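PDB 2I44: serine-threonine phosphatase 2C from Toxoplasma gondii, which probably removes phosphate from serine and threonine side chains of target proteins in a metal-dependent hydrolysis, and binds calcium ions. Local coordinates for residues A[113-118]-A[245-249]; A[186-190]-A[229-233]; A[259-265]-A[314-320]. One frame throughout, in Å; residues are numbered along the deposited sequence.

In the fold
Helix 98-130 supplies residues 113-118, and contact 1 brings the chain back to them at 245-249, closing a long loop that includes strands 137-146 and 149-155. Nested inside it, contact 2 joins helix 184-192 to the connection at 229-233 that leads into strand 233-234. These two contacts touch: Y117 CD1 lies 3.3 Å from F233 CZ, and R231 NH1 probably hydrogen-bonds to Q246 O at 2.9 Å. Contact 3 opens only afterwards, across the chain's centre from them, pairing strand 258-264 with the last strand, 313-320, of the other sheet around a mostly helical excursion. Contact 1 lays helix 98-130 against the start of strand 248-253, whereas contact 2 joins a helix to a loop.

Contact 1. Residues A[113-118]-A[245-249]; sequences VDDMYK and NQPDV
The ring of Y117 is overlapped by P247, whose CB sits 3.7 Å from the Y117 ring centroid and 15° off its normal, a CH-pi contact that suits a flat aromatic and a rigid pyrrolidine; Y117 CD2 to P247 CG is 3.5 Å. Residues 113-118 are regular helix, and 245-249 runs from a turn at N245 into extended backbone. CA atoms pair as D114-P247 at 6.6 Å and K118-N245 at 6.1 Å. V113 (t) and Y117 (m), one turn apart, share the inward side, V113 CG1 meeting V249 CG2 at 4.2 Å. On the more exposed flank D114 (t) and K118 (m, then extended) form an i,i+4 salt bridge, K118 NZ to D114 OD2 2.7 Å, and K118 CG lies 3.7 Å from N245 OD1; N245 ND2 hydrogen-bonds to D121. Beyond the tyrosine ring plane from P247 comes a nearly parallel F233, while Y117 OH hydrogen-bonds to T142 and S140. Such apolar seating of a helix on the outside of the central beta-sandwich is characteristic of the PP2C fold.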
loop_
_atom_site.group_PDB
_atom_site.type_symbol
_atom_site.label_atom_id
_atom_site.label_comp_id
_atom_site.label_asym_id
_atom_site.label_seq_id
_atom_site.Cartn_x
_atom_site.Cartn_y
_atom_site.Cartn_z
ATOM N N VAL A 113 -7.948 -5.419 -9.447
ATOM C CA VAL A 113 -7.176 -4.519 -8.597
ATOM C C VAL A 113 -7.097 -3.165 -9.288
ATOM O O VAL A 113 -7.200 -2.123 -8.650
ATOM C CB VAL A 113 -5.759 -5.082 -8.339
ATOM C CG1 VAL A 113 -4.892 -4.052 -7.619
ATOM C CG2 VAL A 113 -5.863 -6.344 -7.495
ATOM N N ASP A 114 -6.938 -3.188 -10.604
ATOM C CA ASP A 114 -6.864 -1.952 -11.360
ATOM C C ASP A 114 -8.171 -1.178 -11.197
ATOM O O ASP A 114 -8.162 0.035 -10.962
ATOM C CB ASP A 114 -6.615 -2.239 -12.841
ATOM C CG ASP A 114 -6.112 -1.017 -13.582
ATOM O OD1 ASP A 114 -4.943 -0.644 -13.363
ATOM O OD2 ASP A 114 -6.882 -0.420 -14.365
ATOM N N ASP A 115 -9.292 -1.884 -11.328
ATOM C CA ASP A 115 -10.612 -1.271 -11.188
ATOM C C ASP A 115 -10.790 -0.704 -9.788
ATOM O O ASP A 115 -11.340 0.381 -9.611
ATOM C CB ASP A 115 -11.712 -2.301 -11.447
ATOM C CG ASP A 115 -11.886 -2.607 -12.916
ATOM O OD1 ASP A 115 -11.148 -2.023 -13.734
ATOM O OD2 ASP A 115 -12.763 -3.436 -13.255
HETATM N N MSE A 116 -10.327 -1.455 -8.795
HETATM C CA MSE A 116 -10.429 -1.024 -7.405
HETATM C C MSE A 116 -9.748 0.325 -7.178
HETATM O O MSE A 116 -10.339 1.250 -6.617
HETATM C CB MSE A 116 -9.792 -2.068 -6.485
HETATM C CG MSE A 116 -9.723 -1.643 -5.023
HETATM SE SE MSE A 116 -8.735 -2.902 -3.894
HETATM C CE MSE A 116 -6.956 -2.232 -4.198
ATOM N N TYR A 117 -8.501 0.429 -7.623
ATOM C CA TYR A 117 -7.742 1.658 -7.455
ATOM C C TYR A 117 -8.423 2.865 -8.080
ATOM O O TYR A 117 -8.683 3.855 -7.402
ATOM C CB TYR A 117 -6.334 1.490 -8.033
ATOM C CG TYR A 117 -5.342 0.976 -7.013
ATOM C CD1 TYR A 117 -4.717 1.849 -6.118
ATOM C CD2 TYR A 117 -5.079 -0.391 -6.891
ATOM C CE1 TYR A 117 -3.855 1.370 -5.126
ATOM C CE2 TYR A 117 -4.222 -0.878 -5.901
ATOM C CZ TYR A 117 -3.614 0.008 -5.023
ATOM O OH TYR A 117 -2.755 -0.470 -4.057
ATOM N N LYS A 118 -8.724 2.776 -9.367
ATOM C CA LYS A 118 -9.357 3.883 -10.067
ATOM C C LYS A 118 -10.737 4.244 -9.535
ATOM O O LYS A 118 -11.059 5.421 -9.416
ATOM C CB LYS A 118 -9.418 3.578 -11.564
ATOM C CG LYS A 118 -8.039 3.542 -12.216
ATOM C CD LYS A 118 -8.083 2.936 -13.602
ATOM C CE LYS A 118 -6.708 2.914 -14.238
ATOM N NZ LYS A 118 -6.658 2.012 -15.422
ATOM N N ASN A 245 -3.471 7.836 -10.493
ATOM C CA ASN A 245 -4.076 6.834 -9.620
ATOM C C ASN A 245 -3.918 5.458 -10.265
ATOM O O ASN A 245 -4.542 4.486 -9.845
ATOM C CB ASN A 245 -5.563 7.122 -9.355
ATOM C CG ASN A 245 -6.382 7.247 -10.629
ATOM O OD1 ASN A 245 -6.085 6.623 -11.650
ATOM N ND2 ASN A 245 -7.434 8.050 -10.565
ATOM N N GLN A 246 -3.083 5.396 -11.300
ATOM C CA GLN A 246 -2.797 4.152 -12.013
ATOM C C GLN A 246 -1.819 3.346 -11.168
ATOM O O GLN A 246 -0.686 3.764 -10.960
ATOM C CB GLN A 246 -2.161 4.468 -13.372
ATOM C CG GLN A 246 -1.636 3.260 -14.139
ATOM C CD GLN A 246 -2.731 2.266 -14.464
ATOM O OE1 GLN A 246 -2.837 1.209 -13.835
ATOM N NE2 GLN A 246 -3.564 2.608 -15.439
ATOM N N PRO A 247 -2.249 2.187 -10.652
ATOM C CA PRO A 247 -1.325 1.395 -9.836
ATOM C C PRO A 247 -0.458 0.479 -10.682
ATOM O O PRO A 247 -0.807 0.163 -11.817
ATOM C CB PRO A 247 -2.267 0.591 -8.953
ATOM C CG PRO A 247 -3.395 0.285 -9.921
ATOM C CD PRO A 247 -3.616 1.630 -10.587
ATOM N N ASP A 248 0.691 0.085 -10.150
ATOM C CA ASP A 248 1.514 -0.889 -10.860
ATOM C C ASP A 248 0.968 -2.163 -10.234
ATOM O O ASP A 248 0.756 -2.213 -9.021
ATOM C CB ASP A 248 3.012 -0.731 -10.547
ATOM C CG ASP A 248 3.667 0.370 -11.371
ATOM O OD1 ASP A 248 3.491 0.375 -12.608
ATOM O OD2 ASP A 248 4.360 1.226 -10.792
ATOM N N VAL A 249 0.698 -3.175 -11.045
ATOM C CA VAL A 249 0.152 -4.414 -10.514
ATOM C C VAL A 249 1.054 -5.583 -10.859
ATOM O O VAL A 249 1.611 -5.645 -11.957
ATOM C CB VAL A 249 -1.272 -4.670 -11.064
ATOM C CG1 VAL A 249 -1.873 -5.906 -10.417
ATOM C CG2 VAL A 249 -2.155 -3.455 -10.794
#

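Contact 2. Residues A[186-190]-A[229-233]; sequences EKLRI and YSRAF
The carboxylate of E186 gathers a serine and two arginines. S230 OG donates to E186 OE1 at 2.8 Å; R231 NH2 donates to E186 OE2 at 2.8 Å and R231 NE to E186 OE1 at 3.2 Å, a two-pronged salt bridge along the guanidinium edge. From the next helical turn R189 (t, t, p) adds a second bidentate pair, R189 NH2 to E186 OE1 at 2.9 Å and R189 NH1 to E186 OE2 at 3.0 Å. In this salt-bridge network the buried carboxylate is more than compensated by two guanidinium groups, which it holds close, R189 NH1 to R231 NE being 4.1 Å. E186 bends as m, m to point its acid at the loop. Residues 186-190 are helical; S230 turns (phi/psi -95/0) before R231 extends, and the nearest CA pair is E186-S230 at 6.6 Å. Apolar contact is slight: I190 CD1 to S230 CB, 4.3 Å. Outside, R189 NE bonds to G242 O and R231 NH1 to Q246 O. Helix 184-192 is joined to the loop entering strand 233-234 by the E186-R231 salt bridge and the S230-E186 hydrogen bond, while I190 touches V197 of strand 196-198 and F233 reaches helix 98-130.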
loop_
_atom_site.group_PDB
_atom_site.type_symbol
_atom_site.label_atom_id
_atom_site.label_comp_id
_atom_site.label_asym_id
_atom_site.label_seq_id
_atom_site.Cartn_x
_atom_site.Cartn_y
_atom_site.Cartn_z
ATOM N N GLU A 186 7.642 9.379 -15.124
ATOM C CA GLU A 186 6.732 10.059 -14.191
ATOM C C GLU A 186 6.886 11.557 -14.440
ATOM O O GLU A 186 5.905 12.295 -14.585
ATOM C CB GLU A 186 7.092 9.750 -12.734
ATOM C CG GLU A 186 6.877 8.288 -12.345
ATOM C CD GLU A 186 5.426 7.875 -12.437
ATOM O OE1 GLU A 186 4.620 8.276 -11.571
ATOM O OE2 GLU A 186 5.081 7.156 -13.391
ATOM N N LYS A 187 8.138 11.993 -14.494
ATOM C CA LYS A 187 8.470 13.386 -14.724
ATOM C C LYS A 187 7.845 13.849 -16.041
ATOM O O LYS A 187 7.292 14.947 -16.134
ATOM C CB LYS A 187 9.990 13.536 -14.774
ATOM C CG LYS A 187 10.496 14.960 -14.827
ATOM C CD LYS A 187 12.013 14.967 -14.681
ATOM C CE LYS A 187 12.575 16.373 -14.708
ATOM N NZ LYS A 187 14.038 16.367 -14.455
ATOM N N LEU A 188 7.942 13.005 -17.057
ATOM C CA LEU A 188 7.377 13.338 -18.356
ATOM C C LEU A 188 5.882 13.582 -18.255
ATOM O O LEU A 188 5.363 14.542 -18.822
ATOM C CB LEU A 188 7.648 12.219 -19.356
ATOM C CG LEU A 188 8.761 12.570 -20.337
ATOM C CD1 LEU A 188 9.176 11.332 -21.116
ATOM C CD2 LEU A 188 8.263 13.671 -21.272
ATOM N N ARG A 189 5.185 12.720 -17.522
ATOM C CA ARG A 189 3.742 12.876 -17.386
ATOM C C ARG A 189 3.372 14.167 -16.649
ATOM O O ARG A 189 2.421 14.870 -17.026
ATOM C CB ARG A 189 3.128 11.666 -16.662
ATOM C CG ARG A 189 1.611 11.722 -16.579
ATOM C CD ARG A 189 1.019 10.586 -15.756
ATOM N NE ARG A 189 1.384 10.682 -14.346
ATOM C CZ ARG A 189 2.235 9.865 -13.728
ATOM N NH1 ARG A 189 2.818 8.877 -14.389
ATOM N NH2 ARG A 189 2.512 10.039 -12.446
ATOM N N ILE A 190 4.129 14.480 -15.601
ATOM C CA ILE A 190 3.859 15.675 -14.812
ATOM C C ILE A 190 3.984 16.963 -15.633
ATOM O O ILE A 190 3.142 17.864 -15.526
ATOM C CB ILE A 190 4.798 15.748 -13.596
ATOM C CG1 ILE A 190 4.492 14.582 -12.650
ATOM C CG2 ILE A 190 4.635 17.090 -12.886
ATOM C CD1 ILE A 190 5.590 14.305 -11.651
ATOM N N TYR A 229 6.003 11.811 -4.001
ATOM C CA TYR A 229 5.692 10.609 -4.763
ATOM C C TYR A 229 4.716 11.050 -5.856
ATOM O O TYR A 229 3.913 11.970 -5.654
ATOM C CB TYR A 229 5.133 9.480 -3.880
ATOM C CG TYR A 229 4.079 9.856 -2.874
ATOM C CD1 TYR A 229 2.726 9.780 -3.191
ATOM C CD2 TYR A 229 4.431 10.245 -1.583
ATOM C CE1 TYR A 229 1.747 10.078 -2.241
ATOM C CE2 TYR A 229 3.462 10.545 -0.632
ATOM C CZ TYR A 229 2.124 10.458 -0.969
ATOM O OH TYR A 229 1.155 10.736 -0.039
ATOM N N SER A 230 4.798 10.404 -7.013
ATOM C CA SER A 230 3.990 10.775 -8.176
ATOM C C SER A 230 2.661 10.062 -8.450
ATOM O O SER A 230 1.993 10.352 -9.451
ATOM C CB SER A 230 4.877 10.684 -9.413
ATOM O OG SER A 230 5.688 9.533 -9.329
ATOM N N ARG A 231 2.290 9.119 -7.591
ATOM C CA ARG A 231 1.026 8.405 -7.739
ATOM C C ARG A 231 0.433 8.262 -6.348
ATOM O O ARG A 231 1.161 8.035 -5.380
ATOM C CB ARG A 231 1.241 7.030 -8.388
ATOM C CG ARG A 231 1.919 7.110 -9.749
ATOM C CD ARG A 231 1.736 5.836 -10.551
ATOM N NE ARG A 231 2.624 5.784 -11.708
ATOM C CZ ARG A 231 2.632 4.797 -12.599
ATOM N NH1 ARG A 231 1.787 3.779 -12.468
ATOM N NH2 ARG A 231 3.503 4.815 -13.606
ATOM N N ALA A 232 -0.881 8.414 -6.242
ATOM C CA ALA A 232 -1.525 8.329 -4.943
ATOM C C ALA A 232 -3.034 8.477 -4.985
ATOM O O ALA A 232 -3.623 8.838 -6.012
ATOM C CB ALA A 232 -0.952 9.405 -4.033
ATOM N N PHE A 233 -3.654 8.175 -3.850
ATOM C CA PHE A 233 -5.088 8.342 -3.699
ATOM C C PHE A 233 -5.239 9.791 -3.233
ATOM O O PHE A 233 -4.401 10.293 -2.491
ATOM C CB PHE A 233 -5.639 7.439 -2.600
ATOM C CG PHE A 233 -5.910 6.031 -3.033
ATOM C CD1 PHE A 233 -6.788 5.768 -4.076
ATOM C CD2 PHE A 233 -5.331 4.963 -2.355
ATOM C CE1 PHE A 233 -7.093 4.469 -4.439
ATOM C CE2 PHE A 233 -5.629 3.649 -2.710
ATOM C CZ PHE A 233 -6.514 3.402 -3.755
#

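Contact 3. Residues A[259-265]-A[314-320]; sequences RVMILAT and TAMTVFF
V260 (p) lays CG2 over the face of the F319 (m) ring, 3.9 Å from the F319 centroid, a CH-pi contact, and I262 CG1 lies 4.2 Å from T317 CG2. With A264 and A315 these residues face helices 274-286 and 291-305. On the other face selenomethionine M261 CB meets V318 CB at 4.3 Å and F320 CZ at 3.9 Å, and L263 CB meets selenomethionine M316 CB at 4.2 Å; L263 and V318 pack onto F56 of the opposing sheet, so large apolar side chains fill the sandwich interior. The strands run antiparallel, axes 4.6 Å apart at 159°, with M261-V318 and L263-M316 as hydrogen-bonded pairs and I262-T317 and A264-A315 non-hydrogen-bonded. M261 N to V318 O and M316 N to L263 O are each 2.8 Å. At one end R259 and V260 make a classic bulge against G163, and a water bridges R259 O and F320 O. At the other, T265 N reaches T314 O at 3.3 Å; T265 OG1 and T314 OG1 both bond to D38, T314 OG1 also to T28. Apolar pairing thus gives way to threonine hydroxyls where 259-264 ends and 313-320 begins, T265 lying beside the calcium site formed by D60, D266 and D311.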
loop_
_atom_site.group_PDB
_atom_site.type_symbol
_atom_site.label_atom_id
_atom_site.label_comp_id
_atom_site.label_asym_id
_atom_site.label_seq_id
_atom_site.Cartn_x
_atom_site.Cartn_y
_atom_site.Cartn_z
ATOM N N ARG A 259 7.429 -17.617 2.503
ATOM C CA ARG A 259 7.314 -17.597 3.955
ATOM C C ARG A 259 6.616 -16.397 4.573
ATOM O O ARG A 259 5.808 -16.547 5.490
ATOM C CB ARG A 259 8.708 -17.709 4.573
ATOM C CG ARG A 259 9.431 -19.000 4.257
ATOM C CD ARG A 259 9.049 -20.104 5.229
ATOM N NE ARG A 259 9.636 -21.383 4.832
ATOM C CZ ARG A 259 9.203 -22.130 3.819
ATOM N NH1 ARG A 259 8.162 -21.733 3.092
ATOM N NH2 ARG A 259 9.818 -23.271 3.525
ATOM N N VAL A 260 6.924 -15.201 4.092
ATOM C CA VAL A 260 6.316 -14.031 4.693
ATOM C C VAL A 260 6.223 -12.822 3.771
ATOM O O VAL A 260 7.083 -12.591 2.925
ATOM C CB VAL A 260 7.092 -13.647 5.975
ATOM C CG1 VAL A 260 8.563 -13.421 5.636
ATOM C CG2 VAL A 260 6.483 -12.414 6.620
HETATM N N MSE A 261 5.144 -12.069 3.932
HETATM C CA MSE A 261 4.917 -10.862 3.158
HETATM C C MSE A 261 4.775 -9.753 4.187
HETATM O O MSE A 261 4.133 -9.941 5.225
HETATM C CB MSE A 261 3.641 -11.003 2.319
HETATM C CG MSE A 261 3.275 -9.769 1.504
HETATM SE SE MSE A 261 1.735 -10.081 0.350
HETATM C CE MSE A 261 2.653 -10.126 -1.344
ATOM N N ILE A 262 5.390 -8.607 3.915
ATOM C CA ILE A 262 5.331 -7.483 4.839
ATOM C C ILE A 262 4.873 -6.220 4.129
ATOM O O ILE A 262 5.537 -5.737 3.208
ATOM C CB ILE A 262 6.719 -7.201 5.475
ATOM C CG1 ILE A 262 7.212 -8.434 6.235
ATOM C CG2 ILE A 262 6.632 -5.995 6.409
ATOM C CD1 ILE A 262 8.607 -8.277 6.815
ATOM N N LEU A 263 3.728 -5.695 4.546
ATOM C CA LEU A 263 3.223 -4.459 3.971
ATOM C C LEU A 263 3.549 -3.391 5.008
ATOM O O LEU A 263 3.228 -3.551 6.187
ATOM C CB LEU A 263 1.708 -4.529 3.734
ATOM C CG LEU A 263 1.186 -5.572 2.734
ATOM C CD1 LEU A 263 1.042 -6.921 3.418
ATOM C CD2 LEU A 263 -0.166 -5.126 2.174
ATOM N N ALA A 264 4.194 -2.311 4.581
ATOM C CA ALA A 264 4.560 -1.255 5.514
ATOM C C ALA A 264 4.761 0.111 4.857
ATOM O O ALA A 264 4.993 0.216 3.652
ATOM C CB ALA A 264 5.826 -1.665 6.266
ATOM N N THR A 265 4.667 1.160 5.663
ATOM C CA THR A 265 4.866 2.520 5.174
ATOM C C THR A 265 6.358 2.842 5.181
ATOM O O THR A 265 7.166 2.072 5.728
ATOM C CB THR A 265 4.124 3.542 6.054
ATOM O OG1 THR A 265 4.557 3.416 7.411
ATOM C CG2 THR A 265 2.632 3.303 5.988
ATOM N N THR A 314 3.982 1.848 10.393
ATOM C CA THR A 314 2.959 0.819 10.363
ATOM C C THR A 314 3.497 -0.403 9.643
ATOM O O THR A 314 4.081 -0.295 8.558
ATOM C CB THR A 314 1.690 1.313 9.641
ATOM O OG1 THR A 314 1.086 2.354 10.417
ATOM C CG2 THR A 314 0.686 0.183 9.455
ATOM N N ALA A 315 3.302 -1.564 10.254
ATOM C CA ALA A 315 3.757 -2.812 9.669
ATOM C C ALA A 315 2.669 -3.878 9.789
ATOM O O ALA A 315 2.024 -4.012 10.825
ATOM C CB ALA A 315 5.035 -3.280 10.357
HETATM N N MSE A 316 2.457 -4.610 8.705
HETATM C CA MSE A 316 1.472 -5.677 8.664
HETATM C C MSE A 316 2.254 -6.884 8.166
HETATM O O MSE A 316 2.792 -6.861 7.061
HETATM C CB MSE A 316 0.343 -5.327 7.678
HETATM C CG MSE A 316 -0.781 -6.364 7.585
HETATM SE SE MSE A 316 -2.160 -5.900 6.273
HETATM C CE MSE A 316 -3.188 -4.680 7.358
ATOM N N THR A 317 2.341 -7.923 8.992
ATOM C CA THR A 317 3.067 -9.133 8.632
ATOM C C THR A 317 2.126 -10.289 8.311
ATOM O O THR A 317 1.174 -10.547 9.041
ATOM C CB THR A 317 4.024 -9.565 9.772
ATOM O OG1 THR A 317 3.317 -9.584 11.020
ATOM C CG2 THR A 317 5.197 -8.600 9.876
ATOM N N VAL A 318 2.401 -10.982 7.211
ATOM C CA VAL A 318 1.579 -12.106 6.787
ATOM C C VAL A 318 2.466 -13.326 6.545
ATOM O O VAL A 318 3.348 -13.302 5.692
ATOM C CB VAL A 318 0.815 -11.772 5.481
ATOM C CG1 VAL A 318 -0.074 -12.940 5.080
ATOM C CG2 VAL A 318 -0.011 -10.502 5.668
ATOM N N PHE A 319 2.236 -14.391 7.304
ATOM C CA PHE A 319 3.024 -15.610 7.151
ATOM C C PHE A 319 2.162 -16.673 6.485
ATOM O O PHE A 319 1.144 -17.094 7.033
ATOM C CB PHE A 319 3.510 -16.107 8.519
ATOM C CG PHE A 319 4.497 -15.185 9.186
ATOM C CD1 PHE A 319 5.867 -15.350 8.995
ATOM C CD2 PHE A 319 4.054 -14.137 9.988
ATOM C CE1 PHE A 319 6.780 -14.487 9.591
ATOM C CE2 PHE A 319 4.960 -13.265 10.592
ATOM C CZ PHE A 319 6.324 -13.438 10.393
ATOM N N PHE A 320 2.573 -17.093 5.296
ATOM C CA PHE A 320 1.843 -18.092 4.541
ATOM C C PHE A 320 1.928 -19.464 5.204
ATOM O O PHE A 320 2.829 -19.730 5.997
ATOM C CB PHE A 320 2.404 -18.160 3.121
ATOM C CG PHE A 320 2.337 -16.852 2.382
ATOM C CD1 PHE A 320 1.108 -16.306 2.014
ATOM C CD2 PHE A 320 3.502 -16.154 2.072
ATOM C CE1 PHE A 320 1.038 -15.082 1.346
ATOM C CE2 PHE A 320 3.444 -14.927 1.403
ATOM C CZ PHE A 320 2.206 -14.391 1.041
HETATM O O HOH W 1 5.204 -18.779 6.922
#